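Local atomic coordinates of capsular polysaccharide biosynthesis protein (Vibrio cholerae, PDB entry 1XPJ), a protein that is of unknown function but is probably a haloacid dehalogenase-like hydrolase, possibly connected with capsular polysaccharide biosynthesis. Residues D9-Q14 / L27-Q32; A15-S18 / N22-P25; T47-R52 / P67-W72; R52-N57 / N62-P67; V85-C90 / G94-D99. One frame throughout, in Å; residues are numbered along the deposited sequence.

Contact 1. Residues D9-Q14 / L27-Q32; sequences DGTLTQ and LDVIEQ
Val29 sets its CG1 anti to its own backbone N (chi1 168°), which carries this methyl toward Thr11 and Leu12, while Ile30 sends CG1 back beside its own N (chi1 -58°), a turn that directs CD1 at the carbonyl O of Leu12. The carbonyl O of Thr11 sits against the branched head of Val29, 3.3 Å from Val29 CG1 and also close to CB and CG2 of that residue. Leu12 has two conformers; in the modelled one its side chain meets Val29 at about a right angle, with a doubtfully close 3.5 Å between Leu12 CD1 and Val29 CG1. Ile30 packs more loosely, its CD1 4.1 Å from Leu12 O and its CG1 4.3 Å from Leu12 CG. The loop is braced from within: Gly10 N donates to Thr13 OG1 at 3.2 Å, and the positive phi of Gly10 (94°) suits a residue without a side chain. Asp9 and Thr11 fit the DxDx(T/V) signature of haloacid dehalogenase-like enzymes, so the loop that rests here on a helix is probably the one following the catalytic strand. All four touching residues are buried. Helix 27-38 presents Val29 and Ile30 to this loop; strand 3-6 backs Thr11 and Leu12 through Val6, strand 42-47 meets Leu12 through Ile45, and helix 104-109 closes over Thr11 and Val29 with Pro104.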
# COMPACT_ATOMS: atom_id res chain seq x y z
N ASP A 9 -7.15 0.86 18.23
CA ASP A 9 -7.72 1.86 19.13
C ASP A 9 -9.23 1.70 19.28
O ASP A 9 -9.98 1.83 18.32
CB ASP A 9 -7.38 3.28 18.64
CG ASP A 9 -5.88 3.55 18.58
OD1 ASP A 9 -5.21 3.45 19.62
OD2 ASP A 9 -5.28 3.88 17.54
N GLY A 10 -9.68 1.45 20.51
CA GLY A 10 -11.09 1.25 20.78
C GLY A 10 -11.51 -0.21 20.76
O GLY A 10 -12.59 -0.54 21.25
N THR A 11 -10.67 -1.07 20.18
CA THR A 11 -10.96 -2.50 20.11
C THR A 11 -10.07 -3.23 21.09
O THR A 11 -10.56 -3.98 21.92
CB THR A 11 -10.71 -3.03 18.68
OG1 THR A 11 -11.75 -2.56 17.82
CG2 THR A 11 -10.85 -4.56 18.60
N LEU A 12 -8.76 -3.01 20.98
CA LEU A 12 -7.82 -3.57 21.93
C LEU A 12 -7.53 -2.58 23.08
O LEU A 12 -6.97 -2.98 24.10
CB LEU A 12 -6.54 -4.00 21.22
CG LEU A 12 -6.43 -5.43 20.70
CD1 LEU A 12 -7.78 -6.11 20.52
CD2 LEU A 12 -5.63 -5.49 19.40
N THR A 13 -7.92 -1.31 22.90
CA THR A 13 -7.68 -0.26 23.89
C THR A 13 -8.98 0.41 24.36
O THR A 13 -9.98 0.42 23.62
CB THR A 13 -6.66 0.84 23.38
OG1 THR A 13 -7.35 1.86 22.65
CG2 THR A 13 -5.64 0.28 22.38
N GLN A 14 -8.96 0.96 25.57
CA GLN A 14 -10.09 1.68 26.13
C GLN A 14 -10.12 3.12 25.66
O GLN A 14 -11.02 3.89 26.04
CB GLN A 14 -10.04 1.63 27.65
CG GLN A 14 -10.21 0.23 28.23
CD GLN A 14 -10.20 0.19 29.74
OE1 GLN A 14 -10.47 1.19 30.40
NE2 GLN A 14 -9.89 -0.97 30.29
N LEU A 27 -9.12 -5.91 28.37
CA LEU A 27 -8.68 -7.25 28.77
C LEU A 27 -9.57 -8.41 28.30
O LEU A 27 -9.07 -9.47 27.92
CB LEU A 27 -8.50 -7.33 30.29
CG LEU A 27 -7.40 -6.48 30.94
CD1 LEU A 27 -7.62 -6.42 32.47
CD2 LEU A 27 -5.97 -6.97 30.60
N ASP A 28 -10.88 -8.21 28.34
CA ASP A 28 -11.80 -9.24 27.84
C ASP A 28 -11.59 -9.50 26.33
O ASP A 28 -11.58 -10.65 25.89
CB ASP A 28 -13.26 -8.89 28.17
CG ASP A 28 -13.69 -7.53 27.63
OD1 ASP A 28 -12.84 -6.73 27.19
OD2 ASP A 28 -14.88 -7.16 27.61
N VAL A 29 -11.40 -8.42 25.55
CA VAL A 29 -11.21 -8.54 24.10
C VAL A 29 -9.91 -9.28 23.78
O VAL A 29 -9.90 -10.21 22.96
CB VAL A 29 -11.23 -7.17 23.36
CG1 VAL A 29 -10.75 -7.31 21.93
CG2 VAL A 29 -12.64 -6.54 23.39
N ILE A 30 -8.81 -8.86 24.42
CA ILE A 30 -7.51 -9.51 24.25
C ILE A 30 -7.53 -11.00 24.64
O ILE A 30 -6.98 -11.85 23.92
CB ILE A 30 -6.41 -8.77 25.03
CG1 ILE A 30 -6.31 -7.30 24.58
CG2 ILE A 30 -5.06 -9.46 24.84
CD1 ILE A 30 -5.28 -6.50 25.36
N GLU A 31 -8.16 -11.32 25.77
CA GLU A 31 -8.30 -12.71 26.21
C GLU A 31 -9.03 -13.56 25.16
O GLU A 31 -8.67 -14.72 24.90
CB GLU A 31 -8.99 -12.78 27.57
CG GLU A 31 -9.06 -14.18 28.20
CD GLU A 31 -7.68 -14.78 28.52
OE1 GLU A 31 -6.72 -14.02 28.78
OE2 GLU A 31 -7.57 -16.03 28.52
N GLN A 32 -10.05 -12.96 24.53
CA GLN A 32 -10.75 -13.65 23.46
C GLN A 32 -9.83 -13.89 22.24
O GLN A 32 -9.91 -14.94 21.61
CB GLN A 32 -12.05 -12.94 23.10
CG GLN A 32 -12.99 -13.78 22.24
CD GLN A 32 -13.84 -14.77 23.03
OE1 GLN A 32 -13.31 -15.61 23.75
NE2 GLN A 32 -15.15 -14.66 22.90

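Contact 2. Residues A15-S18 / N22-P25; sequences ANTS and NVLP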
# COMPACT_ATOMS: atom_id res chain seq x y z
N ALA A 15 -9.12 3.50 24.87
CA ALA A 15 -9.01 4.86 24.33
C ALA A 15 -9.20 5.96 25.38
O ALA A 15 -9.83 6.96 25.12
CB ALA A 15 -10.01 5.06 23.17
N ASN A 16 -8.63 5.76 26.57
CA ASN A 16 -8.80 6.71 27.67
C ASN A 16 -7.83 7.89 27.63
O ASN A 16 -8.02 8.88 28.33
CB ASN A 16 -8.66 5.98 29.02
CG ASN A 16 -7.34 5.23 29.14
OD1 ASN A 16 -7.01 4.37 28.30
ND2 ASN A 16 -6.56 5.56 30.17
N THR A 17 -6.79 7.77 26.80
CA THR A 17 -5.73 8.79 26.78
C THR A 17 -5.08 8.95 25.39
O THR A 17 -5.08 8.00 24.59
CB THR A 17 -4.65 8.52 27.88
OG1 THR A 17 -3.72 9.61 27.93
CG2 THR A 17 -3.79 7.30 27.54
N SER A 18 -4.55 10.15 25.13
CA SER A 18 -3.88 10.43 23.85
C SER A 18 -2.48 9.81 23.80
O SER A 18 -1.95 9.55 22.72
CB SER A 18 -3.83 11.93 23.53
OG SER A 18 -4.06 12.76 24.67
N ASN A 22 0.76 4.56 27.05
CA ASN A 22 0.15 4.29 28.34
C ASN A 22 -1.37 4.07 28.33
O ASN A 22 -2.04 4.11 29.35
CB ASN A 22 0.53 5.48 29.23
CG ASN A 22 1.99 5.36 29.61
OD1 ASN A 22 2.39 4.42 30.31
ND2 ASN A 22 2.79 6.32 29.14
N VAL A 23 -1.85 3.81 27.10
CA VAL A 23 -3.32 3.56 27.08
C VAL A 23 -3.74 2.18 27.71
O VAL A 23 -3.05 1.17 27.71
CB VAL A 23 -3.74 3.79 25.61
CG1 VAL A 23 -3.54 2.56 24.77
CG2 VAL A 23 -5.18 4.24 25.51
N LEU A 24 -4.93 2.16 28.40
CA LEU A 24 -5.38 0.94 29.05
C LEU A 24 -5.97 -0.07 28.03
O LEU A 24 -6.57 0.31 27.06
CB LEU A 24 -6.48 1.28 30.04
CG LEU A 24 -6.03 2.12 31.25
CD1 LEU A 24 -7.18 2.52 32.18
CD2 LEU A 24 -5.02 1.37 32.13
N PRO A 25 -5.54 -1.29 28.36
CA PRO A 25 -6.04 -2.49 27.66
C PRO A 25 -7.53 -2.85 27.97
O PRO A 25 -7.99 -2.75 29.09
CB PRO A 25 -5.15 -3.66 28.07
CG PRO A 25 -4.56 -3.26 29.43
CD PRO A 25 -4.60 -1.71 29.40
O HOH W 1 -3.86 4.95 31.09
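Asn16 reaches across to Val23 and Leu24 and uses both ends of its amide. Its OD1 accepts the backbone N-H of Leu24 at 3.0 Å (N-H...O 164°), with the donor in the carbonyl plane and on a lone pair, a nearly straight bond that fixes the rotation of the amide. The other end, ND2, donates to a water 2.9 Å away, and that water in turn donates to the carbonyl O of Asn22 at 2.7 Å. One side chain thus ties two successive peptide units of the facing segment, one directly and one through solvent. Apolar atoms fill in around it: Val23 CG2 comes to 3.3 Å from Asn16 OD1, and the Leu24 side chain crosses the amide at about a right angle, its CG 3.6 Å from Asn16 ND2. Beside this, Thr17 turns its CG2 methyl toward Val23, 3.8 Å from Val23 CA. The amide gets this far because Asn16 CG is held between the backbone N and the carbonyl carbon (chi1 56°), the crowded position. Farther out, Asn22 ND2 bonds to Asp19 in the connecting bend, Leu24 O takes the backbone N-H of Gln14, and Val23 O accepts from the indole NE1 of Trp72. The result is a loop without helix or strand, closed across its neck by the Asn16 amide; it lies between strand 3-6 and helix 27-38, where haloacid dehalogenase-like proteins with a C1 cap carry that insertion.

Contact 3. Residues T47-R52 / P67-W72; sequences TARNMR and PIITEW
Thr47 and Arg49 meet Ile68 and Ile69 beside the probable active site of a haloacid dehalogenase-like fold, where the loop leaving strand 42-47 faces helix 66-75. A threonine at the end of this strand is in keeping with the second conserved motif of the superfamily, though no role has been established for Thr47 here. The loop is shaped by two local features. Thr47 OG1, anti to the backbone N, accepts the N-H of Arg49 at 2.9 Å in an ST turn, and Ala48 to Met51 form a type II beta turn closed by Met51 N to Ala48 O, with Asn50 at positive phi in its third position. Arg49 then runs toward the helix: CG lies anti to its N (chi1 -176°), the chain continues extended and bends at chi3 (-72°), which delivers the guanidinium to the isoleucines in the modelled one of two conformers. Its polar end is engaged elsewhere, through a salt bridge from NH2 to Asp9 OD1 and a cation-pi contact with Tyr20, so the isoleucines pack against a group that Asp9 and Tyr20 also hold, Asp9 probably fixing much of its orientation. The Arg49 and Ile69 side chains run alongside one another in opposite senses, NH1 lying 3.4 Å from Ile69 CG1, while Ile68 is crossed at about a right angle. Nearer the strand, Thr47 and Ile69 reach tip to tip, with the methyl CG2 of Thr47 4.0 Å from Ile69 CD1.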
# COMPACT_ATOMS: atom_id res chain seq x y z
N THR A 47 -4.55 -0.94 11.58
CA THR A 47 -4.90 0.31 12.26
C THR A 47 -4.69 1.54 11.41
O THR A 47 -3.73 1.62 10.63
CB THR A 47 -4.11 0.44 13.59
OG1 THR A 47 -4.30 1.76 14.15
CG2 THR A 47 -2.60 0.37 13.33
N ALA A 48 -5.59 2.52 11.58
CA ALA A 48 -5.47 3.85 10.99
C ALA A 48 -4.70 4.86 11.87
O ALA A 48 -4.64 6.05 11.55
CB ALA A 48 -6.85 4.40 10.67
N ARG A 49 -4.12 4.38 12.98
CA ARG A 49 -3.44 5.26 13.95
C ARG A 49 -2.41 6.17 13.29
O ARG A 49 -1.58 5.70 12.52
CB ARG A 49 -2.75 4.45 15.05
CG ARG A 49 -2.12 5.35 16.12
CD ARG A 49 -1.35 4.60 17.20
NE ARG A 49 -2.22 3.86 18.11
CZ ARG A 49 -1.78 3.09 19.10
NH1 ARG A 49 -0.47 2.95 19.30
NH2 ARG A 49 -2.64 2.45 19.88
N ASN A 50 -2.49 7.46 13.62
CA ASN A 50 -1.62 8.50 13.07
C ASN A 50 -1.78 8.84 11.57
O ASN A 50 -0.97 9.61 11.01
CB ASN A 50 -0.14 8.26 13.44
CG ASN A 50 0.15 8.54 14.91
OD1 ASN A 50 -0.64 9.18 15.61
ND2 ASN A 50 1.30 8.09 15.36
N MET A 51 -2.82 8.30 10.93
CA MET A 51 -3.18 8.69 9.58
C MET A 51 -3.65 10.15 9.56
O MET A 51 -3.36 10.89 8.64
CB MET A 51 -4.24 7.81 8.93
CG MET A 51 -3.72 6.42 8.57
SD MET A 51 -3.56 6.28 6.79
CE MET A 51 -1.78 6.51 6.67
N ARG A 52 -4.37 10.56 10.60
CA ARG A 52 -4.80 11.96 10.70
C ARG A 52 -3.58 12.86 10.88
O ARG A 52 -3.30 13.71 10.03
CB ARG A 52 -5.81 12.16 11.84
CG ARG A 52 -6.64 13.41 11.69
CD ARG A 52 -6.47 14.42 12.80
NE ARG A 52 -7.45 14.23 13.87
CZ ARG A 52 -8.01 15.23 14.55
NH1 ARG A 52 -7.70 16.50 14.28
NH2 ARG A 52 -8.89 14.95 15.51
N PRO A 67 6.82 1.52 16.19
CA PRO A 67 7.51 1.14 17.43
C PRO A 67 6.61 1.12 18.67
O PRO A 67 6.65 0.13 19.40
CB PRO A 67 8.61 2.19 17.58
CG PRO A 67 8.89 2.61 16.17
CD PRO A 67 7.56 2.56 15.46
N ILE A 68 5.80 2.16 18.88
CA ILE A 68 4.94 2.26 20.06
C ILE A 68 3.81 1.24 20.05
O ILE A 68 3.42 0.75 21.12
CB ILE A 68 4.39 3.70 20.23
CG1 ILE A 68 5.45 4.56 20.90
CG2 ILE A 68 3.10 3.74 21.07
CD1 ILE A 68 5.30 6.04 20.63
N ILE A 69 3.30 0.90 18.87
CA ILE A 69 2.32 -0.17 18.75
C ILE A 69 2.89 -1.51 19.21
O ILE A 69 2.30 -2.19 20.06
CB ILE A 69 1.80 -0.28 17.30
CG1 ILE A 69 0.98 0.95 16.92
CG2 ILE A 69 1.01 -1.61 17.08
CD1 ILE A 69 0.70 1.04 15.43
N THR A 70 4.04 -1.89 18.67
CA THR A 70 4.61 -3.20 18.98
C THR A 70 4.96 -3.29 20.45
O THR A 70 4.59 -4.25 21.12
CB THR A 70 5.82 -3.51 18.07
OG1 THR A 70 6.96 -2.77 18.51
CG2 THR A 70 5.57 -3.04 16.64
N GLU A 71 5.66 -2.28 20.95
CA GLU A 71 5.98 -2.18 22.37
C GLU A 71 4.73 -2.39 23.24
O GLU A 71 4.74 -3.13 24.15
CB GLU A 71 6.64 -0.81 22.66
CG GLU A 71 7.03 -0.66 24.13
CD GLU A 71 7.47 0.75 24.47
OE1 GLU A 71 6.60 1.65 24.55
OE2 GLU A 71 8.69 0.96 24.65
N TRP A 72 3.63 -1.71 22.90
CA TRP A 72 2.38 -1.82 23.65
C TRP A 72 1.77 -3.21 23.56
O TRP A 72 1.34 -3.78 24.57
CB TRP A 72 1.39 -0.75 23.19
CG TRP A 72 0.17 -0.65 24.04
CD1 TRP A 72 -0.02 0.19 25.12
CD2 TRP A 72 -1.04 -1.41 23.92
NE1 TRP A 72 -1.27 0.00 25.65
CE2 TRP A 72 -1.92 -0.97 24.94
CE3 TRP A 72 -1.49 -2.42 23.03
CZ2 TRP A 72 -3.22 -1.51 25.10
CZ3 TRP A 72 -2.77 -2.94 23.19
CH2 TRP A 72 -3.62 -2.49 24.22

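Contact 4. Residues R52-N57 / N62-P67; sequences RTYEGN and NIHTLP
Tyr54 is the residue of 52-57 that meets His64 and Thr65, and the chain begins to turn toward them at Arg52, whose O accepts from Glu55 N at 3.0 Å in a type I beta turn. Thr53 follows, its CG2 lying 3.8 Å above the plane of the Tyr54 ring and over its centre, while its OG1 bonds to a tartrate probably taken from the crystallisation liquor. Tyr54 itself turns CG back beside its backbone N (chi1 -63°), which lays the ring toward the helical segment. Its hydroxyl comes up to the root of the His64 side chain, with Tyr54 OH 3.3 Å from both His64 CB and ND1. The two ring planes are inclined by 26° and displaced, with centroids 5.5 Å apart, so there is little stacking. At the edge of the tyrosine, near its plane, Thr65 OG1 lies 4.0 Å from Tyr54 CE2; that oxygen is already engaged by Asn50 ND2. This packing joins the loop after strand 42-47 of the haloacid dehalogenase-like fold to the junction between helices 58-64 and 66-75. Behind the imidazole, Ile63 CG2 lies over the centre of the His64 ring. Beyond the tyrosine the chain reverses in a type I' beta turn, with Glu55 and Gly56 both at positive phi and Asn57 N donating to Tyr54 O at 3.2 Å. Asn57 then takes the N-cap position of helix 58-64, and its ND2 bonds to Glu82 of a third subunit.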
# COMPACT_ATOMS: atom_id res chain seq x y z
N ARG A 52 -4.37 10.56 10.60
CA ARG A 52 -4.80 11.96 10.70
C ARG A 52 -3.58 12.86 10.88
O ARG A 52 -3.30 13.71 10.03
CB ARG A 52 -5.81 12.16 11.84
CG ARG A 52 -6.64 13.41 11.69
CD ARG A 52 -6.47 14.42 12.80
NE ARG A 52 -7.45 14.23 13.87
CZ ARG A 52 -8.01 15.23 14.55
NH1 ARG A 52 -7.70 16.50 14.28
NH2 ARG A 52 -8.89 14.95 15.51
N THR A 53 -2.83 12.63 11.97
CA THR A 53 -1.60 13.36 12.28
C THR A 53 -0.63 13.53 11.12
O THR A 53 -0.13 14.62 10.88
CB THR A 53 -0.87 12.69 13.47
OG1 THR A 53 -1.64 12.91 14.66
CG2 THR A 53 0.48 13.39 13.78
N TYR A 54 -0.34 12.45 10.40
CA TYR A 54 0.66 12.53 9.33
C TYR A 54 0.04 12.73 7.95
O TYR A 54 0.74 12.69 6.95
CB TYR A 54 1.65 11.35 9.39
CG TYR A 54 2.45 11.37 10.68
CD1 TYR A 54 3.23 12.49 11.03
CD2 TYR A 54 2.40 10.30 11.57
CE1 TYR A 54 3.96 12.52 12.23
CE2 TYR A 54 3.13 10.32 12.77
CZ TYR A 54 3.90 11.44 13.09
OH TYR A 54 4.60 11.46 14.28
N GLU A 55 -1.27 12.98 7.91
CA GLU A 55 -2.01 13.22 6.67
C GLU A 55 -1.83 12.10 5.64
O GLU A 55 -1.63 12.35 4.45
CB GLU A 55 -1.61 14.56 6.04
CG GLU A 55 -1.57 15.75 7.00
CD GLU A 55 -1.41 17.06 6.26
OE1 GLU A 55 -2.45 17.67 5.93
OE2 GLU A 55 -0.26 17.48 6.00
N GLY A 56 -1.88 10.86 6.11
CA GLY A 56 -1.77 9.71 5.22
C GLY A 56 -0.37 9.21 4.90
O GLY A 56 -0.20 8.21 4.18
N ASN A 57 0.64 9.89 5.42
CA ASN A 57 2.02 9.53 5.19
C ASN A 57 2.47 8.30 5.99
O ASN A 57 2.92 8.42 7.14
CB ASN A 57 2.93 10.73 5.51
CG ASN A 57 4.29 10.65 4.84
OD1 ASN A 57 4.76 9.57 4.46
ND2 ASN A 57 4.93 11.79 4.67
N ASN A 62 5.49 4.63 9.73
CA ASN A 62 6.51 3.59 9.91
C ASN A 62 7.59 3.96 10.95
O ASN A 62 8.14 3.07 11.62
CB ASN A 62 7.17 3.23 8.57
CG ASN A 62 6.28 2.38 7.66
OD1 ASN A 62 5.27 1.83 8.10
ND2 ASN A 62 6.67 2.26 6.39
N ILE A 63 7.87 5.25 11.09
CA ILE A 63 8.94 5.72 11.98
C ILE A 63 8.43 5.98 13.37
O ILE A 63 9.02 5.53 14.35
CB ILE A 63 9.62 7.04 11.46
CG1 ILE A 63 10.30 6.85 10.11
CG2 ILE A 63 10.65 7.56 12.48
CD1 ILE A 63 10.74 8.18 9.49
N HIS A 64 7.33 6.72 13.46
CA HIS A 64 6.90 7.26 14.74
C HIS A 64 5.83 6.43 15.43
O HIS A 64 5.74 6.44 16.65
CB HIS A 64 6.40 8.69 14.55
CG HIS A 64 7.47 9.65 14.14
ND1 HIS A 64 7.43 10.35 12.95
CD2 HIS A 64 8.62 10.01 14.75
CE1 HIS A 64 8.50 11.11 12.85
NE2 HIS A 64 9.25 10.93 13.93
N THR A 65 5.03 5.71 14.64
CA THR A 65 3.85 5.00 15.14
C THR A 65 4.09 3.52 15.42
O THR A 65 3.70 3.01 16.47
CB THR A 65 2.69 5.16 14.16
OG1 THR A 65 2.59 6.53 13.76
CG2 THR A 65 1.39 4.87 14.85
N LEU A 66 4.73 2.82 14.48
CA LEU A 66 4.93 1.37 14.58
C LEU A 66 5.68 0.92 15.83
O LEU A 66 5.19 0.00 16.49
CB LEU A 66 5.56 0.76 13.32
CG LEU A 66 4.64 -0.08 12.42
CD1 LEU A 66 5.39 -0.47 11.12
CD2 LEU A 66 4.08 -1.36 13.11
N PRO A 67 6.82 1.52 16.19
CA PRO A 67 7.51 1.14 17.43
C PRO A 67 6.61 1.12 18.67
O PRO A 67 6.65 0.13 19.40
CB PRO A 67 8.61 2.19 17.58
CG PRO A 67 8.89 2.61 16.17
CD PRO A 67 7.56 2.56 15.46

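Contact 5. Residues V85-C90 / G94-D99; sequences VGKPWC and GFYIDD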
# COMPACT_ATOMS: atom_id res chain seq x y z
N VAL A 85 -0.33 -1.04 9.00
CA VAL A 85 -0.67 0.35 9.27
C VAL A 85 -1.21 0.92 7.96
O VAL A 85 -1.18 0.23 6.95
CB VAL A 85 0.54 1.16 9.78
CG1 VAL A 85 0.83 0.82 11.21
CG2 VAL A 85 1.78 0.93 8.90
N GLY A 86 -1.73 2.15 7.99
CA GLY A 86 -2.20 2.79 6.78
C GLY A 86 -3.64 2.47 6.40
O GLY A 86 -4.07 2.70 5.26
N LYS A 87 -4.39 1.91 7.34
CA LYS A 87 -5.83 1.71 7.18
C LYS A 87 -6.46 3.07 6.90
O LYS A 87 -6.05 4.08 7.51
CB LYS A 87 -6.40 1.15 8.49
CG LYS A 87 -7.76 0.50 8.37
CD LYS A 87 -8.47 0.48 9.72
CE LYS A 87 -9.78 -0.27 9.65
NZ LYS A 87 -10.26 -0.62 11.02
N PRO A 88 -7.43 3.12 5.99
CA PRO A 88 -8.20 4.35 5.72
C PRO A 88 -8.83 4.90 7.01
O PRO A 88 -9.46 4.14 7.74
CB PRO A 88 -9.30 3.87 4.76
CG PRO A 88 -8.77 2.64 4.15
CD PRO A 88 -7.90 1.99 5.16
N TRP A 89 -8.63 6.19 7.27
CA TRP A 89 -9.24 6.88 8.41
C TRP A 89 -10.62 7.39 8.02
O TRP A 89 -10.76 8.14 7.06
CB TRP A 89 -8.32 8.03 8.87
CG TRP A 89 -8.91 8.99 9.90
CD1 TRP A 89 -8.93 10.35 9.83
CD2 TRP A 89 -9.53 8.65 11.15
NE1 TRP A 89 -9.53 10.89 10.94
CE2 TRP A 89 -9.91 9.86 11.77
CE3 TRP A 89 -9.81 7.45 11.81
CZ2 TRP A 89 -10.55 9.91 13.02
CZ3 TRP A 89 -10.45 7.49 13.05
CH2 TRP A 89 -10.81 8.71 13.64
N CYS A 90 -11.63 6.98 8.78
CA CYS A 90 -13.02 7.40 8.55
C CYS A 90 -13.45 8.77 9.09
O CYS A 90 -14.56 9.19 8.82
CB CYS A 90 -14.02 6.35 9.04
SG CYS A 90 -13.86 5.92 10.78
N GLY A 94 -17.31 9.09 10.86
CA GLY A 94 -17.37 7.99 9.90
C GLY A 94 -17.48 6.61 10.52
O GLY A 94 -17.43 6.46 11.75
N PHE A 95 -17.61 5.59 9.66
CA PHE A 95 -17.61 4.19 10.12
C PHE A 95 -17.43 3.20 8.97
O PHE A 95 -17.48 3.57 7.78
CB PHE A 95 -18.85 3.84 10.97
CG PHE A 95 -20.20 4.13 10.30
CD1 PHE A 95 -20.87 3.15 9.58
CD2 PHE A 95 -20.81 5.37 10.44
CE1 PHE A 95 -22.12 3.41 8.98
CE2 PHE A 95 -22.05 5.64 9.86
CZ PHE A 95 -22.71 4.66 9.13
N TYR A 96 -17.21 1.95 9.34
CA TYR A 96 -16.98 0.90 8.38
C TYR A 96 -18.26 0.10 8.19
O TYR A 96 -19.01 -0.08 9.15
CB TYR A 96 -15.82 0.03 8.83
CG TYR A 96 -14.55 0.84 9.02
CD1 TYR A 96 -13.57 0.86 8.02
CD2 TYR A 96 -14.34 1.60 10.18
CE1 TYR A 96 -12.40 1.62 8.18
CE2 TYR A 96 -13.17 2.37 10.35
CZ TYR A 96 -12.21 2.37 9.34
OH TYR A 96 -11.05 3.12 9.49
N ILE A 97 -18.53 -0.31 6.95
CA ILE A 97 -19.65 -1.23 6.64
C ILE A 97 -19.11 -2.51 5.98
O ILE A 97 -18.38 -2.44 4.97
CB ILE A 97 -20.71 -0.57 5.72
CG1 ILE A 97 -21.20 0.77 6.30
CG2 ILE A 97 -21.88 -1.53 5.47
CD1 ILE A 97 -21.87 1.66 5.29
N ASP A 98 -19.48 -3.66 6.55
CA ASP A 98 -18.90 -4.95 6.20
C ASP A 98 -19.80 -6.09 6.67
O ASP A 98 -20.20 -6.11 7.84
CB ASP A 98 -17.52 -5.08 6.87
CG ASP A 98 -16.64 -6.13 6.22
OD1 ASP A 98 -17.16 -7.22 5.85
OD2 ASP A 98 -15.41 -5.95 6.03
N ASP A 99 -20.11 -7.05 5.78
CA ASP A 99 -20.94 -8.20 6.16
C ASP A 99 -20.27 -9.19 7.11
O ASP A 99 -20.95 -9.99 7.74
CB ASP A 99 -21.54 -8.91 4.93
CG ASP A 99 -20.52 -9.73 4.14
OD1 ASP A 99 -19.31 -9.47 4.24
OD2 ASP A 99 -20.84 -10.64 3.36
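The ring of Tyr96 is met by Lys87 over one face, by Pro88 O at its edge and by Cys90 obliquely. These three partners each have two conformers, and the distances belong to the modelled ones. Lys87, CG anti to its N (chi1 -162°) and extended beyond, and the tyrosine come from facing sides, which puts NZ 4.2 Å from the Tyr96 ring centroid, 22° off the normal: a cation-pi contact. Its CE packs 3.5 Å from Tyr96 CE1. The hydroxyl OH of Tyr96 donates to Pro88 O at 2.6 Å, almost in line with the carbonyl (165°), and this bond would fix the tip of the ring. Cys90 SG approaches Tyr96 CE2 to 3.6 Å in a sulfur-aromatic contact; the same sulfur binds a mercury ion, as does Gly91 O. The backbones come closest at Cys90 and Gly94, where Gly94 CA makes a CA-H...O contact of 3.2 Å to Cys90 O; Gly94, lacking a side chain, can come this close. Lys87 NZ also forms a salt bridge to Asp98 of the second subunit, and Asp98 of this chain pairs with Lys87 of that subunit in return. Phe95, Tyr96 and Ile97 pair in parallel with a strand of the second subunit. A lysine after the third strand and acidic residues after the next are hallmarks of haloacid dehalogenase-like active sites; here Asp98 OD1 lies close to Asp7 OD2 of the second subunit, consistent with each chain contributing acidic residues to the other's site.

Contacts 1 to 5 follow the strand-and-helix succession of the haloacid dehalogenase-like fold. Contacts 1 and 2, with centres about 11 Å apart, both use the long loop between strand 3-6 and helix 27-38, the second lying within the first. Contacts 3 and 4, centres about 7 Å apart, share Arg52, Pro67 and helix 66-75 after strand 42-47, contact 4 lying within the span of contact 3. Contact 5 follows strand 82-85 and lies about 18 Å from contact 1, centre to centre, on the other side of the chain's middle. Contact 3 touches all the others, placing it at a junction near the probable active site, while contacts 1 and 5 both adjoin the second subunit.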